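Side-chain contacts in ALDH21) (Physcomitrella patens subsp. patens, PDB 5MZ5), which catalyses the NADP(+)-dependent oxidation of succinic semialdehyde to succinate and belongs to the aldehyde dehydrogenase family: residues V185-W188 against N193-A196; N189-L194 against S215-S220; V195-A200 against A473-S478. All coordinates share one frame; numbering follows the deposited sequence.

Contact 1: residues V185-W188 against N193-A196; sequences VSPW and NLVA
Pro187 and Leu194 make one of the two tightly packed pairs of this contact, with Pro187 CG 3.6 Å from Leu194 CD1. The proline ring and the leucine side chain cross at about a right angle. The ring also rests on the root of the leucine, where Pro187 CD lies 3.8 Å from Leu194 CB. The leucine therefore touches with its CB and one methyl, and its other branch, CD2, is left to face Arg475. In the second tight pair, Ser186 OG comes to 3.4 Å from Val195 CG2, a polar atom against a methyl. Ser186 OG sits between the backbone N and the carbonyl carbon (chi1 55°), and this turn brings it up to the valine. Ser186 CB adds a second touch, 3.6 Å from Val195 CG2. All four residues are buried. The contact folds the loop that follows strand 182-185 back onto the first turn of helix 193-205. Strand, loop and helix begin a beta-alpha-beta crossover of the Rossmann-type coenzyme domain, which ends in the adjacent parallel strand 209-212. Leu211 of that strand touches both Ser186 and Val195. Thr264 of strand 260-264 touches Pro187 and Leu194. The other end of the loop is looser. Trp188 is partly exposed; its side chain starts away from the helix and makes no contact with 193-196. It has a cation-pi contact with Arg216 and meets the Phe416 ring nearly at a right angle. Ser186 and Trp188 both bind NADP(+), which is absent from this chain.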
ATOM      1  N   VAL A 185       7.452 -12.996 -26.622  1.00 21.85           N
ATOM      2  CA  VAL A 185       7.317 -12.780 -28.059  1.00 21.83           C
ATOM      3  C   VAL A 185       7.136 -11.278 -28.232  1.00 27.68           C
ATOM      4  O   VAL A 185       6.171 -10.705 -27.737  1.00 27.96           O
ATOM      5  CB  VAL A 185       6.179 -13.630 -28.701  1.00 24.29           C
ATOM      6  CG1 VAL A 185       6.113 -13.395 -30.216  1.00 23.40           C
ATOM      7  CG2 VAL A 185       6.368 -15.136 -28.398  1.00 23.43           C
ATOM      8  N   SER A 186       8.113 -10.635 -28.862  1.00 25.77           N
ATOM      9  CA  SER A 186       8.163  -9.180 -28.984  1.00 25.50           C
ATOM     10  C   SER A 186       7.915  -8.657 -30.425  1.00 29.72           C
ATOM     11  O   SER A 186       8.009  -9.428 -31.375  1.00 26.99           O
ATOM     12  CB  SER A 186       9.477  -8.667 -28.410  1.00 26.14           C
ATOM     13  OG  SER A 186      10.579  -9.304 -29.029  1.00 29.84           O
ATOM     14  N   PRO A 187       7.582  -7.352 -30.599  1.00 29.54           N
ATOM     15  CA  PRO A 187       7.271  -6.847 -31.947  1.00 29.45           C
ATOM     16  C   PRO A 187       8.438  -6.160 -32.677  1.00 33.03           C
ATOM     17  O   PRO A 187       9.556  -6.045 -32.147  1.00 31.09           O
ATOM     18  CB  PRO A 187       6.144  -5.854 -31.656  1.00 30.75           C
ATOM     19  CG  PRO A 187       6.583  -5.224 -30.348  1.00 35.31           C
ATOM     20  CD  PRO A 187       7.379  -6.285 -29.586  1.00 30.75           C
ATOM     21  N   TRP A 188       8.143  -5.648 -33.882  1.00 30.09           N
ATOM     22  CA  TRP A 188       9.100  -4.962 -34.725  1.00 31.48           C
ATOM     23  C   TRP A 188       9.031  -3.429 -34.633  1.00 34.72           C
ATOM     24  O   TRP A 188       9.974  -2.777 -35.084  1.00 34.77           O
ATOM     25  CB  TRP A 188       8.991  -5.443 -36.195  1.00 31.74           C
ATOM     26  CG  TRP A 188       7.609  -5.371 -36.782  1.00 33.95           C
ATOM     27  CD1 TRP A 188       6.753  -6.415 -36.984  1.00 37.20           C
ATOM     28  CD2 TRP A 188       6.921  -4.189 -37.243  1.00 33.98           C
ATOM     29  NE1 TRP A 188       5.570  -5.960 -37.533  1.00 37.33           N
ATOM     30  CE2 TRP A 188       5.645  -4.598 -37.700  1.00 38.72           C
ATOM     31  CE3 TRP A 188       7.264  -2.824 -37.327  1.00 35.09           C
ATOM     32  CZ2 TRP A 188       4.714  -3.693 -38.240  1.00 38.14           C
ATOM     33  CZ3 TRP A 188       6.332  -1.925 -37.837  1.00 36.76           C
ATOM     34  CH2 TRP A 188       5.081  -2.363 -38.300  1.00 37.48           C
ATOM     35  N   ASN A 193      12.661  -1.161 -26.766  1.00 23.48           N
ATOM     36  CA  ASN A 193      11.808  -0.791 -25.646  1.00 22.86           C
ATOM     37  C   ASN A 193      10.741  -1.829 -25.316  1.00 27.19           C
ATOM     38  O   ASN A 193      10.532  -2.109 -24.139  1.00 26.60           O
ATOM     39  CB  ASN A 193      11.184   0.606 -25.834  1.00 23.00           C
ATOM     40  CG  ASN A 193      10.445   1.095 -24.596  1.00 30.38           C
ATOM     41  OD1 ASN A 193       9.217   1.068 -24.535  1.00 29.23           O
ATOM     42  ND2 ASN A 193      11.161   1.377 -23.534  1.00 21.38           N
ATOM     43  N   LEU A 194      10.073  -2.400 -26.324  1.00 24.54           N
ATOM     44  CA  LEU A 194       9.016  -3.371 -26.056  1.00 23.96           C
ATOM     45  C   LEU A 194       9.591  -4.738 -25.665  1.00 28.24           C
ATOM     46  O   LEU A 194       8.887  -5.532 -25.032  1.00 27.83           O
ATOM     47  CB  LEU A 194       7.953  -3.437 -27.166  1.00 23.06           C
ATOM     48  CG  LEU A 194       7.072  -2.143 -27.255  1.00 27.02           C
ATOM     49  CD1 LEU A 194       6.140  -2.151 -28.477  1.00 24.69           C
ATOM     50  CD2 LEU A 194       6.265  -1.912 -25.982  1.00 28.38           C
ATOM     51  N   VAL A 195      10.907  -4.935 -25.890  1.00 24.58           N
ATOM     52  CA  VAL A 195      11.645  -6.108 -25.396  1.00 23.95           C
ATOM     53  C   VAL A 195      11.954  -5.838 -23.910  1.00 26.98           C
ATOM     54  O   VAL A 195      11.672  -6.690 -23.055  1.00 25.00           O
ATOM     55  CB  VAL A 195      12.928  -6.394 -26.220  1.00 27.40           C
ATOM     56  CG1 VAL A 195      13.888  -7.310 -25.452  1.00 26.35           C
ATOM     57  CG2 VAL A 195      12.576  -6.992 -27.572  1.00 27.35           C
ATOM     58  N   ALA A 196      12.513  -4.629 -23.613  1.00 23.00           N
ATOM     59  CA  ALA A 196      12.866  -4.173 -22.259  1.00 22.30           C
ATOM     60  C   ALA A 196      11.684  -4.302 -21.292  1.00 25.79           C
ATOM     61  O   ALA A 196      11.879  -4.760 -20.167  1.00 24.53           O
ATOM     62  CB  ALA A 196      13.367  -2.725 -22.292  1.00 22.39           C
TER

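Contact 2: residues N189-L194 against S215-S220; sequences NFPLNL and SRTPLS
Pro191 sets its ring against Thr217, and the two side chains cross at about a right angle. The closest approach is from Pro191 CB to Thr217 OG1, at 3.3 Å. Pro191 CB also lies 3.6 Å from Thr217 CB, so the threonine meets the ring with both its hydroxyl and its CB. Its first torsion (chi1 63°) puts OG1 between the backbone N and the carbonyl carbon, while the methyl CG2 turns anti to that carbon. The hydroxyl is buried here against carbon and has no polar partner in the model. One water makes the polar link between the segments. It donates to Pro191 O at 2.8 Å and to Thr217 O at 2.7 Å, tying two carbonyls that could not bond to each other directly. The same proline carbonyl is packed by Ser220, whose CB is 3.5 Å from Pro191 O. Leu192 then leans on Ser220, in helix 219-229. Its CG is anti to the backbone N (chi1 -180°), and the bend at chi2 (71°) carries CD1 to the helix backbone, 3.7 Å from Ser220 O. Nearer the root, Leu192 CB lies 3.8 Å from Ser220 CB. The serine hydroxyl is hydrogen-bonded to Glu125. The contact joins the loops before two successive helices of the Rossmann-type coenzyme domain, 193-205 and 219-229, beside Trp188 of the NADP(+) site. Helix 115-126 packs on this junction, with Leu122 on Pro191 and Ser220 and Ile118 on Leu192. Helix 130-151 supplies Glu136, which accepts from the backbone N of Leu192 and of Asn193, and strand 66-71 packs against Pro218 and Leu219.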
ATOM      1  N   ASN A 189       7.938  -2.850 -34.080  1.00 31.33           N
ATOM      2  CA  ASN A 189       7.756  -1.379 -34.038  1.00 31.97           C
ATOM      3  C   ASN A 189       8.590  -0.647 -32.946  1.00 37.82           C
ATOM      4  O   ASN A 189       8.966   0.519 -33.165  1.00 39.73           O
ATOM      5  CB  ASN A 189       6.289  -0.980 -33.971  1.00 30.80           C
ATOM      6  CG  ASN A 189       5.543  -1.449 -32.755  1.00 48.05           C
ATOM      7  OD1 ASN A 189       5.327  -2.644 -32.535  1.00 54.08           O
ATOM      8  ND2 ASN A 189       5.044  -0.511 -32.000  1.00 34.81           N
ATOM      9  N   PHE A 190       8.877  -1.298 -31.804  1.00 30.88           N
ATOM     10  CA  PHE A 190       9.796  -0.744 -30.780  1.00 30.27           C
ATOM     11  C   PHE A 190      10.640  -1.953 -30.377  1.00 34.42           C
ATOM     12  O   PHE A 190      10.408  -2.529 -29.308  1.00 34.26           O
ATOM     13  CB  PHE A 190       9.064  -0.150 -29.561  1.00 31.08           C
ATOM     14  CG  PHE A 190       8.508   1.242 -29.749  1.00 32.47           C
ATOM     15  CD1 PHE A 190       7.265   1.441 -30.351  1.00 36.01           C
ATOM     16  CD2 PHE A 190       9.211   2.354 -29.300  1.00 33.79           C
ATOM     17  CE1 PHE A 190       6.757   2.736 -30.540  1.00 36.86           C
ATOM     18  CE2 PHE A 190       8.704   3.650 -29.489  1.00 36.92           C
ATOM     19  CZ  PHE A 190       7.477   3.830 -30.099  1.00 35.27           C
ATOM     20  N   PRO A 191      11.566  -2.409 -31.257  1.00 30.96           N
ATOM     21  CA  PRO A 191      12.278  -3.672 -30.987  1.00 30.82           C
ATOM     22  C   PRO A 191      13.239  -3.684 -29.807  1.00 32.11           C
ATOM     23  O   PRO A 191      13.742  -4.759 -29.456  1.00 31.97           O
ATOM     24  CB  PRO A 191      13.002  -3.965 -32.298  1.00 32.92           C
ATOM     25  CG  PRO A 191      13.152  -2.664 -32.955  1.00 37.33           C
ATOM     26  CD  PRO A 191      11.962  -1.848 -32.567  1.00 32.63           C
ATOM     27  N   LEU A 192      13.486  -2.527 -29.196  1.00 26.56           N
ATOM     28  CA  LEU A 192      14.321  -2.485 -28.008  1.00 26.27           C
ATOM     29  C   LEU A 192      13.454  -2.249 -26.765  1.00 27.61           C
ATOM     30  O   LEU A 192      13.485  -3.060 -25.841  1.00 26.89           O
ATOM     31  CB  LEU A 192      15.442  -1.444 -28.152  1.00 26.93           C
ATOM     32  CG  LEU A 192      16.400  -1.304 -26.966  1.00 31.34           C
ATOM     33  CD1 LEU A 192      17.331  -2.511 -26.836  1.00 31.55           C
ATOM     34  CD2 LEU A 192      17.179  -0.012 -27.049  1.00 32.58           C
ATOM     35  N   ASN A 193      12.661  -1.161 -26.766  1.00 23.48           N
ATOM     36  CA  ASN A 193      11.808  -0.791 -25.646  1.00 22.86           C
ATOM     37  C   ASN A 193      10.741  -1.829 -25.316  1.00 27.19           C
ATOM     38  O   ASN A 193      10.532  -2.109 -24.139  1.00 26.60           O
ATOM     39  CB  ASN A 193      11.184   0.606 -25.834  1.00 23.00           C
ATOM     40  CG  ASN A 193      10.445   1.095 -24.596  1.00 30.38           C
ATOM     41  OD1 ASN A 193       9.217   1.068 -24.535  1.00 29.23           O
ATOM     42  ND2 ASN A 193      11.161   1.377 -23.534  1.00 21.38           N
ATOM     43  N   LEU A 194      10.073  -2.400 -26.324  1.00 24.54           N
ATOM     44  CA  LEU A 194       9.016  -3.371 -26.056  1.00 23.96           C
ATOM     45  C   LEU A 194       9.591  -4.738 -25.665  1.00 28.24           C
ATOM     46  O   LEU A 194       8.887  -5.532 -25.032  1.00 27.83           O
ATOM     47  CB  LEU A 194       7.953  -3.437 -27.166  1.00 23.06           C
ATOM     48  CG  LEU A 194       7.072  -2.143 -27.255  1.00 27.02           C
ATOM     49  CD1 LEU A 194       6.140  -2.151 -28.477  1.00 24.69           C
ATOM     50  CD2 LEU A 194       6.265  -1.912 -25.982  1.00 28.38           C
ATOM     51  N   SER A 215      11.497 -11.352 -36.257  1.00 27.90           N
ATOM     52  CA  SER A 215      12.476 -11.729 -37.278  1.00 28.26           C
ATOM     53  C   SER A 215      12.941 -10.563 -38.151  1.00 30.18           C
ATOM     54  O   SER A 215      14.088 -10.573 -38.593  1.00 30.53           O
ATOM     55  CB  SER A 215      11.961 -12.889 -38.122  1.00 33.19           C
ATOM     56  OG  SER A 215      12.104 -14.076 -37.361  1.00 44.23           O
ATOM     57  N   ARG A 216      12.096  -9.540 -38.337  1.00 26.04           N
ATOM     58  CA  ARG A 216      12.442  -8.335 -39.103  1.00 26.59           C
ATOM     59  C   ARG A 216      13.370  -7.400 -38.323  1.00 29.26           C
ATOM     60  O   ARG A 216      14.140  -6.666 -38.938  1.00 28.76           O
ATOM     61  CB  ARG A 216      11.177  -7.576 -39.531  1.00 28.76           C
ATOM     62  CG  ARG A 216      10.704  -7.946 -40.928  1.00 45.76           C
ATOM     63  CD  ARG A 216       9.519  -7.108 -41.392  1.00 59.11           C
ATOM     64  NE  ARG A 216       8.287  -7.460 -40.684  1.00 66.21           N
ATOM     65  CZ  ARG A 216       7.057  -7.219 -41.134  1.00 83.03           C
ATOM     66  NH1 ARG A 216       6.874  -6.641 -42.314  1.00 68.48           N
ATOM     67  NH2 ARG A 216       6.001  -7.571 -40.413  1.00 74.88           N
ATOM     68  N   THR A 217      13.259  -7.382 -36.966  1.00 24.10           N
ATOM     69  CA  THR A 217      14.036  -6.494 -36.102  1.00 24.38           C
ATOM     70  C   THR A 217      14.667  -7.250 -34.891  1.00 27.71           C
ATOM     71  O   THR A 217      14.388  -6.877 -33.749  1.00 27.14           O
ATOM     72  CB  THR A 217      13.132  -5.346 -35.603  1.00 32.19           C
ATOM     73  OG1 THR A 217      12.084  -5.915 -34.811  1.00 30.60           O
ATOM     74  CG2 THR A 217      12.565  -4.473 -36.721  1.00 25.66           C
ATOM     75  N   PRO A 218      15.555  -8.258 -35.082  1.00 23.66           N
ATOM     76  CA  PRO A 218      16.074  -8.988 -33.909  1.00 22.43           C
ATOM     77  C   PRO A 218      17.336  -8.442 -33.261  1.00 26.00           C
ATOM     78  O   PRO A 218      17.704  -8.916 -32.197  1.00 26.13           O
ATOM     79  CB  PRO A 218      16.356 -10.383 -34.489  1.00 23.80           C
ATOM     80  CG  PRO A 218      16.774 -10.105 -35.896  1.00 27.66           C
ATOM     81  CD  PRO A 218      16.038  -8.866 -36.346  1.00 23.97           C
ATOM     82  N   LEU A 219      18.037  -7.523 -33.925  1.00 23.06           N
ATOM     83  CA  LEU A 219      19.353  -7.066 -33.488  1.00 22.95           C
ATOM     84  C   LEU A 219      19.367  -6.349 -32.164  1.00 28.95           C
ATOM     85  O   LEU A 219      20.347  -6.488 -31.438  1.00 29.66           O
ATOM     86  CB  LEU A 219      20.043  -6.218 -34.563  1.00 23.02           C
ATOM     87  CG  LEU A 219      20.001  -6.754 -35.989  1.00 26.43           C
ATOM     88  CD1 LEU A 219      20.592  -5.742 -36.924  1.00 26.10           C
ATOM     89  CD2 LEU A 219      20.702  -8.134 -36.112  1.00 25.44           C
ATOM     90  N   SER A 220      18.301  -5.592 -31.848  1.00 27.03           N
ATOM     91  CA  SER A 220      18.150  -4.852 -30.587  1.00 27.11           C
ATOM     92  C   SER A 220      18.065  -5.831 -29.435  1.00 30.81           C
ATOM     93  O   SER A 220      18.712  -5.628 -28.394  1.00 30.48           O
ATOM     94  CB  SER A 220      16.915  -3.955 -30.622  1.00 28.36           C
ATOM     95  OG  SER A 220      17.128  -2.888 -31.524  1.00 37.89           O
TER
HETATM   96  O   HOH W   1      14.043  -7.006 -31.104  1.00 26.01           O

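Contact 3: residues V195-A200 against A473-S478; sequences VAHKVA and ALRVDS
His197 and Arg475 reach toward each other from opposite directions and stack flat. The guanidinium lies over one face of the imidazole, with centres 3.8 Å apart and planes at 18°. Arg475 NH2 sits over the middle of the ring and is 3.3 Å from His197 CE1. The arginine gets there with an extended chain, its CG anti to the backbone N (chi1 -174°). Asp477 approaches the same ring at its edge. His197 NE2 donates to Asp477 OD1 at 2.8 Å, in a nearly straight bond (165°) that lies close to the ring plane. The oxygen uses its anti lone pair, and its carboxylate is nearly coplanar with the ring. The contact joins helix 193-205 of the Rossmann-type coenzyme domain to the loop after strand 465-468, which leaves the sheet of the catalytic domain. Arg475 is a succinate-binding residue, and so is Arg139, whose NE forms a salt bridge with Asp477 OD2. The carboxylate thus links the histidine to a second arginine of the site. With an alanine here in place of His197, the Arg475 guanidinium would probably lose its flat support on this face, though Tyr481 still contacts it, and Asp477 OD1 its NE2 donor, a weak bond from Asn193 remaining. Val476, whose side chain starts away from the helix, packs on Asn167 of the second subunit.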
ATOM      1  N   VAL A 195      10.907  -4.935 -25.890  1.00 24.58           N
ATOM      2  CA  VAL A 195      11.645  -6.108 -25.396  1.00 23.95           C
ATOM      3  C   VAL A 195      11.954  -5.838 -23.910  1.00 26.98           C
ATOM      4  O   VAL A 195      11.672  -6.690 -23.055  1.00 25.00           O
ATOM      5  CB  VAL A 195      12.928  -6.394 -26.220  1.00 27.40           C
ATOM      6  CG1 VAL A 195      13.888  -7.310 -25.452  1.00 26.35           C
ATOM      7  CG2 VAL A 195      12.576  -6.992 -27.572  1.00 27.35           C
ATOM      8  N   ALA A 196      12.513  -4.629 -23.613  1.00 23.00           N
ATOM      9  CA  ALA A 196      12.866  -4.173 -22.259  1.00 22.30           C
ATOM     10  C   ALA A 196      11.684  -4.302 -21.292  1.00 25.79           C
ATOM     11  O   ALA A 196      11.879  -4.760 -20.167  1.00 24.53           O
ATOM     12  CB  ALA A 196      13.367  -2.725 -22.292  1.00 22.39           C
ATOM     13  N   HIS A 197      10.452  -3.981 -21.757  1.00 22.38           N
ATOM     14  CA  HIS A 197       9.235  -4.056 -20.941  1.00 21.09           C
ATOM     15  C   HIS A 197       8.821  -5.492 -20.559  1.00 24.51           C
ATOM     16  O   HIS A 197       7.919  -5.666 -19.735  1.00 24.46           O
ATOM     17  CB  HIS A 197       8.082  -3.277 -21.597  1.00 21.31           C
ATOM     18  CG  HIS A 197       8.096  -1.824 -21.223  1.00 24.47           C
ATOM     19  ND1 HIS A 197       7.804  -1.404 -19.925  1.00 25.16           N
ATOM     20  CD2 HIS A 197       8.388  -0.738 -21.976  1.00 24.62           C
ATOM     21  CE1 HIS A 197       7.897  -0.092 -19.945  1.00 23.76           C
ATOM     22  NE2 HIS A 197       8.249   0.354 -21.157  1.00 24.40           N
ATOM     23  N   LYS A 198       9.499  -6.511 -21.117  1.00 21.53           N
ATOM     24  CA  LYS A 198       9.277  -7.918 -20.765  1.00 21.25           C
ATOM     25  C   LYS A 198      10.493  -8.458 -20.000  1.00 23.20           C
ATOM     26  O   LYS A 198      10.335  -9.067 -18.935  1.00 23.84           O
ATOM     27  CB  LYS A 198       8.999  -8.778 -22.019  1.00 24.47           C
ATOM     28  CG  LYS A 198       7.752  -8.376 -22.779  1.00 21.64           C
ATOM     29  CD  LYS A 198       7.483  -9.329 -23.944  1.00 27.29           C
ATOM     30  CE  LYS A 198       6.332  -8.880 -24.822  1.00 26.13           C
ATOM     31  NZ  LYS A 198       5.075  -8.606 -24.049  1.00 23.76           N
ATOM     32  N   VAL A 199      11.694  -8.210 -20.530  1.00 19.10           N
ATOM     33  CA  VAL A 199      12.990  -8.676 -20.007  1.00 19.16           C
ATOM     34  C   VAL A 199      13.360  -8.035 -18.642  1.00 22.37           C
ATOM     35  O   VAL A 199      13.745  -8.766 -17.732  1.00 20.16           O
ATOM     36  CB  VAL A 199      14.115  -8.494 -21.061  1.00 21.81           C
ATOM     37  CG1 VAL A 199      15.516  -8.639 -20.449  1.00 21.19           C
ATOM     38  CG2 VAL A 199      13.919  -9.447 -22.236  1.00 21.53           C
ATOM     39  N   ALA A 200      13.255  -6.696 -18.509  1.00 21.31           N
ATOM     40  CA  ALA A 200      13.607  -5.990 -17.255  1.00 21.61           C
ATOM     41  C   ALA A 200      12.736  -6.483 -16.080  1.00 25.46           C
ATOM     42  O   ALA A 200      13.326  -6.886 -15.093  1.00 24.19           O
ATOM     43  CB  ALA A 200      13.527  -4.473 -17.436  1.00 22.15           C
ATOM     44  N   ALA A 473      -0.829   9.327 -27.681  1.00 25.10           N
ATOM     45  CA  ALA A 473       0.453   8.697 -27.975  1.00 26.20           C
ATOM     46  C   ALA A 473       1.484   8.790 -26.822  1.00 32.44           C
ATOM     47  O   ALA A 473       2.597   8.279 -26.951  1.00 34.39           O
ATOM     48  CB  ALA A 473       1.025   9.228 -29.280  1.00 27.08           C
ATOM     49  N   LEU A 474       1.076   9.322 -25.671  1.00 27.98           N
ATOM     50  CA  LEU A 474       1.935   9.452 -24.505  1.00 27.07           C
ATOM     51  C   LEU A 474       2.009   8.187 -23.650  1.00 30.02           C
ATOM     52  O   LEU A 474       0.990   7.626 -23.260  1.00 29.68           O
ATOM     53  CB  LEU A 474       1.525  10.676 -23.666  1.00 27.46           C
ATOM     54  CG  LEU A 474       2.368  11.017 -22.423  1.00 32.06           C
ATOM     55  CD1 LEU A 474       3.811  11.371 -22.799  1.00 32.75           C
ATOM     56  CD2 LEU A 474       1.733  12.172 -21.658  1.00 32.64           C
ATOM     57  N   ARG A 475       3.237   7.748 -23.365  1.00 26.20           N
ATOM     58  CA  ARG A 475       3.520   6.645 -22.470  1.00 26.49           C
ATOM     59  C   ARG A 475       4.742   6.924 -21.590  1.00 30.37           C
ATOM     60  O   ARG A 475       5.832   7.182 -22.105  1.00 29.99           O
ATOM     61  CB  ARG A 475       3.690   5.303 -23.207  1.00 27.84           C
ATOM     62  CG  ARG A 475       3.851   4.131 -22.202  1.00 24.67           C
ATOM     63  CD  ARG A 475       4.328   2.858 -22.852  1.00 26.31           C
ATOM     64  NE  ARG A 475       4.479   1.786 -21.869  1.00 26.46           N
ATOM     65  CZ  ARG A 475       4.800   0.534 -22.171  1.00 42.51           C
ATOM     66  NH1 ARG A 475       5.035   0.187 -23.430  1.00 28.78           N
ATOM     67  NH2 ARG A 475       4.861  -0.388 -21.219  1.00 32.50           N
ATOM     68  N   VAL A 476       4.558   6.823 -20.265  1.00 27.48           N
ATOM     69  CA  VAL A 476       5.639   6.898 -19.289  1.00 26.91           C
ATOM     70  C   VAL A 476       5.948   5.427 -18.979  1.00 30.02           C
ATOM     71  O   VAL A 476       5.033   4.641 -18.730  1.00 26.66           O
ATOM     72  CB  VAL A 476       5.305   7.733 -18.023  1.00 29.79           C
ATOM     73  CG1 VAL A 476       6.511   7.795 -17.077  1.00 29.30           C
ATOM     74  CG2 VAL A 476       4.869   9.143 -18.412  1.00 29.69           C
ATOM     75  N   ASP A 477       7.236   5.055 -18.985  1.00 28.94           N
ATOM     76  CA  ASP A 477       7.664   3.663 -18.826  1.00 28.57           C
ATOM     77  C   ASP A 477       7.354   3.050 -17.436  1.00 33.08           C
ATOM     78  O   ASP A 477       7.459   1.826 -17.280  1.00 32.71           O
ATOM     79  CB  ASP A 477       9.130   3.515 -19.224  1.00 30.03           C
ATOM     80  CG  ASP A 477       9.330   3.832 -20.703  1.00 36.42           C
ATOM     81  OD1 ASP A 477       8.946   3.001 -21.547  1.00 37.24           O
ATOM     82  OD2 ASP A 477       9.781   4.947 -21.012  1.00 43.33           O
ATOM     83  N   SER A 478       6.850   3.873 -16.484  1.00 27.95           N
ATOM     84  CA  SER A 478       6.425   3.403 -15.171  1.00 26.75           C
ATOM     85  C   SER A 478       4.896   3.295 -15.025  1.00 30.53           C
ATOM     86  O   SER A 478       4.413   2.748 -14.027  1.00 31.17           O
ATOM     87  CB  SER A 478       7.003   4.295 -14.074  1.00 27.51           C
ATOM     88  OG  SER A 478       6.491   5.610 -14.168  1.00 31.62           O
TER

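How the contacts relate
All three contacts use helix 193-205; contacts 1 and 2 also use the loop that leads into it. Contact 1 folds the loop after strand 182-185 onto the helix. Contact 2, which shares Asn193 and Leu194 with it, reaches helix 219-229, past strand 209-212. Contact 3, which shares Val195 and Ala196 with contact 1, ties the helix to a loop 273 residues later. The centres of contacts 1 and 2 are about 6 Å apart, those of 1 and 3 about 9 Å, and those of 2 and 3 about 13 Å. NADP(+)-binding residues lie in contacts 1 and 2, and succinate-binding ones in 2 and 3. This is consistent with the helix start lying near both sites.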